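PDB 5B0V: matrix protein VP40, which drives assembly and budding of Marburg virus particles as the viral matrix protein, a dimer that reorganises into multimers at the plasma membrane. Local coordinates for residues W97-P109 against H147-F159. Residues are numbered along the deposited sequence; the frame is centred on the assembly and turned at random.
Sequences WLPLGIMSNFEYP and HPLRMLREGNQAF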
ATOM      1  N   TRP A  97     -17.583   5.477  -7.045  1.00 30.03           N
ATOM      2  CA  TRP A  97     -16.690   4.419  -7.524  1.00 29.25           C
ATOM      3  C   TRP A  97     -15.905   4.855  -8.740  1.00 28.46           C
ATOM      4  O   TRP A  97     -16.474   5.186  -9.755  1.00 28.93           O
ATOM      5  CB  TRP A  97     -17.524   3.187  -7.842  1.00 29.12           C
ATOM      6  CG  TRP A  97     -18.043   2.576  -6.571  1.00 30.02           C
ATOM      7  CD1 TRP A  97     -17.425   1.609  -5.825  1.00 30.28           C
ATOM      8  CD2 TRP A  97     -19.249   2.915  -5.873  1.00 30.37           C
ATOM      9  NE1 TRP A  97     -18.187   1.311  -4.719  1.00 30.86           N
ATOM     10  CE2 TRP A  97     -19.313   2.090  -4.733  1.00 30.84           C
ATOM     11  CE3 TRP A  97     -20.294   3.817  -6.112  1.00 31.44           C
ATOM     12  CZ2 TRP A  97     -20.375   2.137  -3.827  1.00 32.06           C
ATOM     13  CZ3 TRP A  97     -21.374   3.868  -5.195  1.00 32.50           C
ATOM     14  CH2 TRP A  97     -21.394   3.027  -4.070  1.00 32.66           C
ATOM     15  N   LEU A  98     -14.587   4.811  -8.625  1.00 28.49           N
ATOM     16  CA  LEU A  98     -13.687   5.436  -9.577  1.00 28.39           C
ATOM     17  C   LEU A  98     -12.688   4.414 -10.114  1.00 27.62           C
ATOM     18  O   LEU A  98     -11.658   4.142  -9.497  1.00 28.28           O
ATOM     19  CB  LEU A  98     -12.953   6.578  -8.869  1.00 29.26           C
ATOM     20  CG  LEU A  98     -13.907   7.596  -8.218  1.00 30.54           C
ATOM     21  CD1 LEU A  98     -13.198   8.492  -7.220  1.00 31.33           C
ATOM     22  CD2 LEU A  98     -14.581   8.447  -9.262  1.00 30.57           C
ATOM     23  N   PRO A  99     -13.006   3.785 -11.241  1.00 26.78           N
ATOM     24  CA  PRO A  99     -12.049   2.866 -11.858  1.00 25.94           C
ATOM     25  C   PRO A  99     -10.778   3.588 -12.247  1.00 25.90           C
ATOM     26  O   PRO A  99     -10.848   4.718 -12.706  1.00 26.56           O
ATOM     27  CB  PRO A  99     -12.777   2.419 -13.111  1.00 25.54           C
ATOM     28  CG  PRO A  99     -14.199   2.482 -12.715  1.00 26.08           C
ATOM     29  CD  PRO A  99     -14.344   3.663 -11.820  1.00 26.47           C
ATOM     30  N   LEU A 100      -9.632   2.959 -12.058  1.00 25.90           N
ATOM     31  CA  LEU A 100      -8.356   3.534 -12.494  1.00 26.78           C
ATOM     32  C   LEU A 100      -7.700   2.720 -13.578  1.00 26.56           C
ATOM     33  O   LEU A 100      -6.745   3.184 -14.165  1.00 27.45           O
ATOM     34  CB  LEU A 100      -7.358   3.575 -11.346  1.00 27.64           C
ATOM     35  CG  LEU A 100      -7.820   4.210 -10.033  1.00 28.10           C
ATOM     36  CD1 LEU A 100      -6.703   4.024  -9.024  1.00 28.94           C
ATOM     37  CD2 LEU A 100      -8.144   5.680 -10.210  1.00 28.37           C
ATOM     38  N   GLY A 101      -8.164   1.489 -13.798  1.00 26.09           N
ATOM     39  CA  GLY A 101      -7.593   0.636 -14.811  1.00 25.66           C
ATOM     40  C   GLY A 101      -7.456  -0.818 -14.439  1.00 25.75           C
ATOM     41  O   GLY A 101      -7.527  -1.206 -13.272  1.00 26.19           O
ATOM     42  N   ILE A 102      -7.210  -1.617 -15.463  1.00 25.90           N
ATOM     43  CA  ILE A 102      -6.858  -3.008 -15.297  1.00 26.31           C
ATOM     44  C   ILE A 102      -5.433  -3.221 -15.771  1.00 26.96           C
ATOM     45  O   ILE A 102      -5.095  -2.802 -16.849  1.00 28.42           O
ATOM     46  CB  ILE A 102      -7.801  -3.866 -16.118  1.00 25.69           C
ATOM     47  CG1 ILE A 102      -9.214  -3.677 -15.580  1.00 24.95           C
ATOM     48  CG2 ILE A 102      -7.353  -5.317 -16.083  1.00 26.25           C
ATOM     49  CD1 ILE A 102     -10.239  -4.469 -16.323  1.00 24.67           C
HETATM   50  N   MSE A 103      -4.610  -3.899 -14.983  1.00 27.51           N
HETATM   51  CA  MSE A 103      -3.197  -4.123 -15.331  1.00 27.94           C
HETATM   52  C   MSE A 103      -2.774  -5.535 -15.041  1.00 29.17           C
HETATM   53  O   MSE A 103      -3.233  -6.165 -14.096  1.00 27.97           O
HETATM   54  CB  MSE A 103      -2.297  -3.209 -14.506  1.00 27.45           C
HETATM   55  CG  MSE A 103      -0.893  -3.028 -15.083  1.00 26.94           C
HETATM   56 SE   MSE A 103       0.154  -1.995 -13.774  1.00 26.02          SE
HETATM   57  CE  MSE A 103       0.265  -3.495 -12.513  1.00 26.93           C
ATOM     58  N   SER A 104      -1.902  -6.052 -15.890  1.00 31.67           N
ATOM     59  CA  SER A 104      -1.288  -7.343 -15.635  1.00 34.12           C
ATOM     60  C   SER A 104       0.124  -7.124 -15.076  1.00 34.35           C
ATOM     61  O   SER A 104       0.797  -6.132 -15.382  1.00 34.01           O
ATOM     62  CB  SER A 104      -1.251  -8.171 -16.916  1.00 35.85           C
ATOM     63  OG  SER A 104      -0.561  -7.461 -17.935  1.00 38.70           O
ATOM     64  N   ASN A 105       0.569  -8.061 -14.259  1.00 34.50           N
ATOM     65  CA  ASN A 105       1.841  -7.905 -13.581  1.00 35.23           C
ATOM     66  C   ASN A 105       3.034  -7.609 -14.491  1.00 36.24           C
ATOM     67  O   ASN A 105       3.932  -6.874 -14.101  1.00 36.55           O
ATOM     68  CB  ASN A 105       2.113  -9.115 -12.695  1.00 35.66           C
ATOM     69  CG  ASN A 105       1.198  -9.159 -11.483  1.00 34.70           C
ATOM     70  OD1 ASN A 105       0.517  -8.190 -11.168  1.00 33.18           O
ATOM     71  ND2 ASN A 105       1.154 -10.294 -10.825  1.00 35.46           N
ATOM     72  N   PHE A 106       3.039  -8.115 -15.720  1.00 37.80           N
ATOM     73  CA  PHE A 106       4.189  -7.841 -16.613  1.00 38.73           C
ATOM     74  C   PHE A 106       4.261  -6.391 -17.092  1.00 36.72           C
ATOM     75  O   PHE A 106       5.309  -5.963 -17.528  1.00 36.21           O
ATOM     76  CB  PHE A 106       4.230  -8.780 -17.814  1.00 40.47           C
ATOM     77  CG  PHE A 106       3.171  -8.505 -18.829  1.00 42.40           C
ATOM     78  CD1 PHE A 106       3.290  -7.436 -19.736  1.00 43.09           C
ATOM     79  CD2 PHE A 106       2.044  -9.319 -18.901  1.00 44.34           C
ATOM     80  CE1 PHE A 106       2.283  -7.186 -20.671  1.00 43.14           C
ATOM     81  CE2 PHE A 106       1.041  -9.076 -19.843  1.00 44.44           C
ATOM     82  CZ  PHE A 106       1.156  -8.004 -20.721  1.00 43.12           C
ATOM     83  N   GLU A 107       3.164  -5.635 -17.002  1.00 34.75           N
ATOM     84  CA  GLU A 107       3.156  -4.263 -17.521  1.00 33.49           C
ATOM     85  C   GLU A 107       3.939  -3.298 -16.638  1.00 32.76           C
ATOM     86  O   GLU A 107       4.514  -2.331 -17.128  1.00 32.05           O
ATOM     87  CB  GLU A 107       1.731  -3.769 -17.700  1.00 33.25           C
ATOM     88  CG  GLU A 107       0.866  -4.608 -18.632  1.00 33.14           C
ATOM     89  CD  GLU A 107      -0.529  -4.052 -18.776  1.00 32.47           C
ATOM     90  OE1 GLU A 107      -0.601  -2.846 -19.099  1.00 33.85           O
ATOM     91  OE2 GLU A 107      -1.527  -4.807 -18.592  1.00 32.00           O
ATOM     92  N   TYR A 108       4.009  -3.597 -15.344  1.00 32.66           N
ATOM     93  CA  TYR A 108       4.813  -2.797 -14.411  1.00 33.00           C
ATOM     94  C   TYR A 108       4.980  -3.509 -13.089  1.00 31.93           C
ATOM     95  O   TYR A 108       4.041  -4.151 -12.637  1.00 31.45           O
ATOM     96  CB  TYR A 108       4.127  -1.453 -14.171  1.00 33.42           C
ATOM     97  CG  TYR A 108       5.103  -0.373 -13.834  1.00 35.22           C
ATOM     98  CD1 TYR A 108       5.465  -0.133 -12.529  1.00 36.61           C
ATOM     99  CD2 TYR A 108       5.699   0.381 -14.833  1.00 36.42           C
ATOM    100  CE1 TYR A 108       6.384   0.841 -12.210  1.00 38.08           C
ATOM    101  CE2 TYR A 108       6.622   1.354 -14.529  1.00 37.69           C
ATOM    102  CZ  TYR A 108       6.959   1.573 -13.213  1.00 39.17           C
ATOM    103  OH  TYR A 108       7.875   2.544 -12.880  1.00 42.75           O
ATOM    104  N   PRO A 109       6.154  -3.385 -12.429  1.00 32.10           N
ATOM    105  CA  PRO A 109       6.242  -4.074 -11.124  1.00 31.64           C
ATOM    106  C   PRO A 109       5.020  -3.777 -10.243  1.00 29.97           C
ATOM    107  O   PRO A 109       4.691  -2.618  -9.970  1.00 29.07           O
ATOM    108  CB  PRO A 109       7.510  -3.504 -10.496  1.00 32.81           C
ATOM    109  CG  PRO A 109       8.335  -3.073 -11.630  1.00 33.64           C
ATOM    110  CD  PRO A 109       7.403  -2.677 -12.752  1.00 32.68           C
ATOM    111  N   HIS A 147       3.704   4.698 -16.901  1.00 39.79           N
ATOM    112  CA  HIS A 147       2.939   3.765 -16.110  1.00 36.80           C
ATOM    113  C   HIS A 147       1.602   3.481 -16.762  1.00 33.31           C
ATOM    114  O   HIS A 147       0.923   4.400 -17.168  1.00 32.73           O
ATOM    115  CB  HIS A 147       2.714   4.251 -14.688  1.00 36.86           C
ATOM    116  CG  HIS A 147       2.350   3.133 -13.776  1.00 36.45           C
ATOM    117  ND1 HIS A 147       1.145   2.475 -13.859  1.00 35.48           N
ATOM    118  CD2 HIS A 147       3.074   2.467 -12.853  1.00 37.69           C
ATOM    119  CE1 HIS A 147       1.117   1.483 -12.993  1.00 35.52           C
ATOM    120  NE2 HIS A 147       2.273   1.466 -12.358  1.00 37.60           N
ATOM    121  N   PRO A 148       1.229   2.202 -16.865  1.00 31.18           N
ATOM    122  CA  PRO A 148      -0.035   1.801 -17.492  1.00 30.28           C
ATOM    123  C   PRO A 148      -1.254   2.541 -16.968  1.00 29.08           C
ATOM    124  O   PRO A 148      -2.071   2.958 -17.756  1.00 29.14           O
ATOM    125  CB  PRO A 148      -0.156   0.312 -17.161  1.00 29.44           C
ATOM    126  CG  PRO A 148       1.230  -0.131 -16.976  1.00 30.41           C
ATOM    127  CD  PRO A 148       2.060   1.043 -16.525  1.00 31.31           C
ATOM    128  N   LEU A 149      -1.391   2.642 -15.661  1.00 28.98           N
ATOM    129  CA  LEU A 149      -2.500   3.364 -15.035  1.00 29.09           C
ATOM    130  C   LEU A 149      -2.320   4.874 -15.109  1.00 30.81           C
ATOM    131  O   LEU A 149      -1.283   5.428 -14.697  1.00 31.04           O
ATOM    132  CB  LEU A 149      -2.650   2.961 -13.568  1.00 28.19           C
ATOM    133  CG  LEU A 149      -2.790   1.466 -13.304  1.00 27.29           C
ATOM    134  CD1 LEU A 149      -2.773   1.216 -11.812  1.00 27.30           C
ATOM    135  CD2 LEU A 149      -4.044   0.893 -13.924  1.00 26.37           C
ATOM    136  N   ARG A 150      -3.355   5.539 -15.606  1.00 31.80           N
ATOM    137  CA  ARG A 150      -3.266   6.977 -15.815  1.00 33.91           C
ATOM    138  C   ARG A 150      -2.956   7.732 -14.508  1.00 33.19           C
ATOM    139  O   ARG A 150      -2.136   8.647 -14.507  1.00 34.05           O
ATOM    140  CB  ARG A 150      -4.552   7.523 -16.452  1.00 35.27           C
ATOM    141  CG  ARG A 150      -4.401   8.968 -16.869  1.00 38.20           C
ATOM    142  CD  ARG A 150      -5.691   9.604 -17.347  1.00 41.49           C
ATOM    143  NE  ARG A 150      -5.611  11.059 -17.189  1.00 45.33           N
ATOM    144  CZ  ARG A 150      -4.987  11.888 -18.024  1.00 48.46           C
ATOM    145  NH1 ARG A 150      -4.383  11.431 -19.111  1.00 51.29           N
ATOM    146  NH2 ARG A 150      -4.947  13.192 -17.765  1.00 50.13           N
HETATM  147  N   MSE A 151      -3.602   7.343 -13.411  1.00 30.75           N
HETATM  148  CA  MSE A 151      -3.412   8.034 -12.139  1.00 30.44           C
HETATM  149  C   MSE A 151      -1.955   8.167 -11.751  1.00 31.18           C
HETATM  150  O   MSE A 151      -1.531   9.231 -11.328  1.00 31.30           O
HETATM  151  CB  MSE A 151      -4.196   7.310 -11.059  1.00 29.21           C
HETATM  152  CG  MSE A 151      -4.118   7.962  -9.692  1.00 29.60           C
HETATM  153 SE   MSE A 151      -5.421   9.418  -9.468  1.00 29.91          SE
HETATM  154  CE  MSE A 151      -4.108  10.760  -9.899  1.00 31.20           C
ATOM    155  N   LEU A 152      -1.162   7.104 -11.901  1.00 31.42           N
ATOM    156  CA  LEU A 152       0.253   7.159 -11.526  1.00 31.86           C
ATOM    157  C   LEU A 152       1.037   7.799 -12.610  1.00 33.53           C
ATOM    158  O   LEU A 152       1.930   8.579 -12.325  1.00 34.86           O
ATOM    159  CB  LEU A 152       0.825   5.781 -11.292  1.00 31.38           C
ATOM    160  CG  LEU A 152       0.185   4.964 -10.169  1.00 30.58           C
ATOM    161  CD1 LEU A 152       0.784   3.571 -10.114  1.00 30.70           C
ATOM    162  CD2 LEU A 152       0.385   5.656  -8.851  1.00 31.05           C
ATOM    163  N   ARG A 153       0.701   7.476 -13.861  1.00 34.60           N
ATOM    164  CA  ARG A 153       1.413   8.040 -15.027  1.00 36.63           C
ATOM    165  C   ARG A 153       1.330   9.562 -15.120  1.00 37.99           C
ATOM    166  O   ARG A 153       2.345  10.225 -15.160  1.00 38.12           O
ATOM    167  CB  ARG A 153       0.890   7.434 -16.331  1.00 37.16           C
ATOM    168  CG  ARG A 153       1.727   7.795 -17.569  1.00 38.98           C
ATOM    169  CD  ARG A 153       1.193   7.238 -18.901  1.00 38.71           C
ATOM    170  NE  ARG A 153      -0.206   7.596 -19.197  1.00 38.51           N
ATOM    171  CZ  ARG A 153      -1.245   6.754 -19.188  1.00 37.64           C
ATOM    172  NH1 ARG A 153      -1.091   5.463 -18.923  1.00 37.66           N
ATOM    173  NH2 ARG A 153      -2.463   7.208 -19.449  1.00 37.49           N
ATOM    174  N   GLU A 154       0.106  10.092 -15.156  1.00 39.41           N
ATOM    175  CA  GLU A 154      -0.145  11.513 -15.345  1.00 41.16           C
ATOM    176  C   GLU A 154      -0.405  12.238 -14.040  1.00 40.87           C
ATOM    177  O   GLU A 154      -0.423  13.462 -14.007  1.00 41.71           O
ATOM    178  CB  GLU A 154      -1.363  11.699 -16.239  1.00 42.86           C
ATOM    179  CG  GLU A 154      -1.260  11.019 -17.590  1.00 44.62           C
ATOM    180  CD  GLU A 154      -0.740  11.944 -18.669  1.00 48.82           C
ATOM    181  OE1 GLU A 154      -1.408  12.961 -18.959  1.00 50.95           O
ATOM    182  OE2 GLU A 154       0.346  11.660 -19.229  1.00 52.73           O
ATOM    183  N   GLY A 155      -0.655  11.508 -12.962  1.00 39.68           N
ATOM    184  CA  GLY A 155      -0.868  12.158 -11.674  1.00 39.76           C
ATOM    185  C   GLY A 155      -2.280  12.646 -11.450  1.00 39.09           C
ATOM    186  O   GLY A 155      -2.524  13.407 -10.514  1.00 38.20           O
ATOM    187  N   ASN A 156      -3.211  12.160 -12.277  1.00 39.40           N
ATOM    188  CA  ASN A 156      -4.632  12.498 -12.165  1.00 39.86           C
ATOM    189  C   ASN A 156      -5.507  11.616 -13.055  1.00 39.46           C
ATOM    190  O   ASN A 156      -5.033  10.972 -13.978  1.00 40.63           O
ATOM    191  CB  ASN A 156      -4.860  13.951 -12.533  1.00 41.84           C
ATOM    192  CG  ASN A 156      -4.923  14.150 -14.023  1.00 42.89           C
ATOM    193  OD1 ASN A 156      -6.007  14.233 -14.601  1.00 45.00           O
ATOM    194  ND2 ASN A 156      -3.769  14.198 -14.659  1.00 43.82           N
ATOM    195  N   GLN A 157      -6.801  11.635 -12.792  1.00 39.26           N
ATOM    196  CA  GLN A 157      -7.759  10.875 -13.565  1.00 39.07           C
ATOM    197  C   GLN A 157      -9.123  11.586 -13.531  1.00 38.78           C
ATOM    198  O   GLN A 157      -9.628  11.943 -12.467  1.00 38.44           O
ATOM    199  CB  GLN A 157      -7.861   9.481 -12.953  1.00 40.01           C
ATOM    200  CG  GLN A 157      -8.985   8.596 -13.471  1.00 40.49           C
ATOM    201  CD  GLN A 157      -8.595   7.896 -14.747  1.00 40.57           C
ATOM    202  OE1 GLN A 157      -7.919   6.887 -14.705  1.00 43.10           O
ATOM    203  NE2 GLN A 157      -9.028   8.418 -15.877  1.00 39.78           N
ATOM    204  N   ALA A 158      -9.718  11.779 -14.703  1.00 38.38           N
ATOM    205  CA  ALA A 158     -11.006  12.459 -14.827  1.00 37.98           C
ATOM    206  C   ALA A 158     -12.163  11.481 -15.003  1.00 37.18           C
ATOM    207  O   ALA A 158     -11.989  10.377 -15.522  1.00 34.98           O
ATOM    208  CB  ALA A 158     -10.959  13.422 -15.984  1.00 39.20           C
ATOM    209  N   PHE A 159     -13.347  11.891 -14.558  1.00 38.48           N
ATOM    210  CA  PHE A 159     -14.563  11.097 -14.731  1.00 39.66           C
ATOM    211  C   PHE A 159     -15.650  12.052 -15.130  1.00 44.34           C
ATOM    212  O   PHE A 159     -15.658  13.181 -14.635  1.00 47.85           O
ATOM    213  CB  PHE A 159     -14.950  10.425 -13.425  1.00 38.13           C
ATOM    214  CG  PHE A 159     -13.904   9.508 -12.911  1.00 36.55           C
ATOM    215  CD1 PHE A 159     -12.902   9.957 -12.070  1.00 36.64           C
ATOM    216  CD2 PHE A 159     -13.895   8.200 -13.307  1.00 35.92           C
ATOM    217  CE1 PHE A 159     -11.911   9.103 -11.632  1.00 35.60           C
ATOM    218  CE2 PHE A 159     -12.917   7.336 -12.869  1.00 35.41           C
ATOM    219  CZ  PHE A 159     -11.924   7.787 -12.033  1.00 35.24           C
TER
HETATM  220  O   HOH W   1      -6.060   5.770 -13.371  1.00 17.26           O
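Carboxylate oxygen OE2 of Glu107, whose other oxygen OE1 rests on Pro148 CB, is held by several partners. Ser104 OG donates to its anti lone pair at 2.9 Å, Ser104 N reaches it from above the carboxylate plane at 3.0 Å, and Arg194 adds a salt bridge. The contact illustrates how parts of the two sheets of the VP40 beta-sandwich can pack with no direct hydrogen bond between the two segments: edge strand 91-104 of one meets helix 150-154 and strand 156-160, which borders the other. The residue after Glu107, Tyr108, forms an oblique aromatic pair with His147, planes at 43°, His147 CD2 lying 3.5 Å above the centre of the tyrosine ring. The imidazole is held at both nitrogens: ND1 accepts from Leu149 N in the ring plane, and NE2 pairs with Thr113 OG1, consistent with a proton on NE2. In selenomethionine Met103, CG anti to the backbone N (chi1 -161°) and an extended chi2 carry SE against both His147 CE1 and Pro148 CG. In mid-strand, Leu100 and Gly101 form a classic beta bulge opposite Phe75, where Leu149 CD2 packs on Gly101 CA at 3.7 Å. Here a water bridges the segments, donating to Leu100 O (2.8 Å) and accepting from Met151 N (2.9 Å) in the first turn of the helix. At the far end Phe159 is contacted in two ways: Leu98 CD2 sits 3.6 Å from its ring centroid, over one face, while Pro99 O lies in the ring plane at the edge, 3.3 Å from Phe159 CZ.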